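Side-chain contact in bifunctional protein FolD (Thermus thermophilus, PDB 6V6Y), which probably oxidises 5,10-methylenetetrahydrofolate to the 5,10-methenyl form with NADP+ and then hydrolyses this to 10-formyltetrahydrofolate: residues Gly58-Val63 with Asp85-Gly90. Sequence-based numbering, arbitrary orientation.
Sequences GYRSQV and DEEVDG
Asp-89 OD1 takes salt bridges from Arg-276 and Arg-277 at the C-terminus, and Arg-60 comes near the same carboxylate without bonding to it. Asp-89 OD2 accepts a hydrogen bond from the backbone N of Ser-31. Arg-60 NH2 stays 4.2 Å from Asp-89 OD2, too far for a salt bridge. The contact links the start of strand 60-66 to the turn that leads into strand 90-93, within a beta-alpha-beta crossover of the catalytic domain. Strand 60-66 runs into helix 72-84, and the chain returns as parallel strand 90-93. Strand 31-37 lies between the two strands, and the Arg-60 side chain reaches past its start, at Ser-31.

The Arg-60 chain bends at chi3 (-84°), and its guanidinium meets the turn before strand 90-93. Glu-87 O lies over one face of this group. Arg-60 NH2 is 3.1 Å from Glu-87 O, but the angle is too poor for a hydrogen bond. Glu-87 CG sits in plane at the guanidinium edge, 3.6 Å from Arg-60 NH1. The Glu-87 side chain crosses that of Arg-60 almost at right angles. Glu-87 OE2 stops 4.1 Å from Arg-60 NH1, beyond a salt bridge, so any attraction between the two charges is probably weak.

Residues Asp-85 to Val-88 form a type I beta turn, with Val-88 N bonded to Asp-85 O at 3.0 Å. An Asx turn overlaps it: Glu-87 N donates to Asp-85 OD1 at 2.9 Å and 156°, on the anti side of the carboxylate and 24° out of its plane.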
loop_
_atom_site.group_PDB
_atom_site.type_symbol
_atom_site.label_atom_id
_atom_site.label_comp_id
_atom_site.label_asym_id
_atom_site.label_seq_id
_atom_site.Cartn_x
_atom_site.Cartn_y
_atom_site.Cartn_z
ATOM N N GLY A 58 -20.644 10.954 23.817
ATOM C CA GLY A 58 -20.006 11.421 25.032
ATOM C C GLY A 58 -18.568 11.874 24.885
ATOM O O GLY A 58 -17.910 12.132 25.901
ATOM N N TYR A 59 -18.055 11.969 23.661
ATOM C CA TYR A 59 -16.706 12.472 23.463
ATOM C C TYR A 59 -16.653 13.964 23.766
ATOM O O TYR A 59 -17.652 14.683 23.653
ATOM C CB TYR A 59 -16.244 12.253 22.018
ATOM C CG TYR A 59 -15.940 10.829 21.596
ATOM C CD1 TYR A 59 -16.194 9.749 22.433
ATOM C CD2 TYR A 59 -15.406 10.569 20.330
ATOM C CE1 TYR A 59 -15.921 8.448 22.027
ATOM C CE2 TYR A 59 -15.125 9.278 19.917
ATOM C CZ TYR A 59 -15.387 8.220 20.762
ATOM O OH TYR A 59 -15.103 6.940 20.340
ATOM N N ARG A 60 -15.468 14.437 24.133
ATOM C CA ARG A 60 -15.167 15.858 24.009
ATOM C C ARG A 60 -14.885 16.117 22.530
ATOM O O ARG A 60 -13.918 15.584 21.975
ATOM C CB ARG A 60 -13.982 16.247 24.892
ATOM C CG ARG A 60 -14.054 15.740 26.358
ATOM C CD ARG A 60 -12.793 16.117 27.200
ATOM N NE ARG A 60 -11.672 15.169 27.024
ATOM C CZ ARG A 60 -10.411 15.381 27.431
ATOM N NH1 ARG A 60 -10.085 16.515 28.043
ATOM N NH2 ARG A 60 -9.461 14.466 27.212
ATOM N N SER A 61 -15.739 16.891 21.871
ATOM C CA SER A 61 -15.582 17.140 20.449
ATOM C C SER A 61 -15.664 18.628 20.168
ATOM O O SER A 61 -16.597 19.305 20.605
ATOM C CB SER A 61 -16.637 16.400 19.620
ATOM O OG SER A 61 -16.581 16.813 18.258
ATOM N N GLN A 62 -14.730 19.123 19.374
ATOM C CA GLN A 62 -14.635 20.552 19.180
ATOM C C GLN A 62 -14.245 20.798 17.731
ATOM O O GLN A 62 -13.283 20.202 17.238
ATOM C CB GLN A 62 -13.613 21.109 20.190
ATOM C CG GLN A 62 -13.839 22.517 20.677
ATOM C CD GLN A 62 -15.296 22.824 21.001
ATOM O OE1 GLN A 62 -15.905 23.640 20.310
ATOM N NE2 GLN A 62 -15.840 22.239 22.078
ATOM N N VAL A 63 -15.001 21.648 17.040
ATOM C CA VAL A 63 -14.683 22.048 15.668
ATOM C C VAL A 63 -13.979 23.398 15.724
ATOM O O VAL A 63 -14.502 24.355 16.309
ATOM C CB VAL A 63 -15.946 22.125 14.793
ATOM C CG1 VAL A 63 -15.586 22.559 13.367
ATOM C CG2 VAL A 63 -16.675 20.789 14.777
ATOM N N ASP A 85 -0.800 19.095 22.979
ATOM C CA ASP A 85 -1.885 19.173 23.956
ATOM C C ASP A 85 -2.262 17.764 24.392
ATOM O O ASP A 85 -2.972 17.038 23.685
ATOM C CB ASP A 85 -3.083 19.910 23.371
ATOM C CG ASP A 85 -4.150 20.215 24.415
ATOM O OD1 ASP A 85 -4.296 19.450 25.405
ATOM O OD2 ASP A 85 -4.860 21.223 24.219
ATOM N N GLU A 86 -1.813 17.391 25.592
ATOM C CA GLU A 86 -2.038 16.049 26.111
ATOM C C GLU A 86 -3.507 15.749 26.379
ATOM O O GLU A 86 -3.826 14.610 26.738
ATOM C CB GLU A 86 -1.222 15.836 27.394
ATOM C CG GLU A 86 0.075 15.047 27.199
ATOM C CD GLU A 86 0.820 14.818 28.511
ATOM O OE1 GLU A 86 0.240 15.102 29.589
ATOM O OE2 GLU A 86 1.986 14.356 28.467
ATOM N N GLU A 87 -4.406 16.719 26.219
ATOM C CA GLU A 87 -5.829 16.464 26.407
ATOM C C GLU A 87 -6.574 16.229 25.096
ATOM O O GLU A 87 -7.800 16.084 25.108
ATOM C CB GLU A 87 -6.474 17.621 27.163
ATOM C CG GLU A 87 -6.657 17.347 28.649
ATOM C CD GLU A 87 -6.949 18.615 29.425
ATOM O OE1 GLU A 87 -6.647 19.712 28.894
ATOM O OE2 GLU A 87 -7.483 18.518 30.555
ATOM N N VAL A 88 -5.863 16.189 23.975
ATOM C CA VAL A 88 -6.449 15.960 22.662
ATOM C C VAL A 88 -6.003 14.586 22.188
ATOM O O VAL A 88 -4.798 14.338 22.031
ATOM C CB VAL A 88 -6.020 17.046 21.666
ATOM C CG1 VAL A 88 -6.447 16.657 20.248
ATOM C CG2 VAL A 88 -6.568 18.417 22.087
ATOM N N ASP A 89 -6.970 13.697 21.938
ATOM C CA ASP A 89 -6.662 12.356 21.445
ATOM C C ASP A 89 -6.664 12.256 19.926
ATOM O O ASP A 89 -5.808 11.573 19.349
ATOM C CB ASP A 89 -7.652 11.354 22.022
ATOM C CG ASP A 89 -7.623 11.336 23.530
ATOM O OD1 ASP A 89 -6.544 11.017 24.086
ATOM O OD2 ASP A 89 -8.675 11.643 24.147
ATOM N N GLY A 90 -7.602 12.918 19.261
ATOM C CA GLY A 90 -7.690 12.800 17.823
ATOM C C GLY A 90 -7.702 14.136 17.116
ATOM O O GLY A 90 -8.412 15.060 17.524
#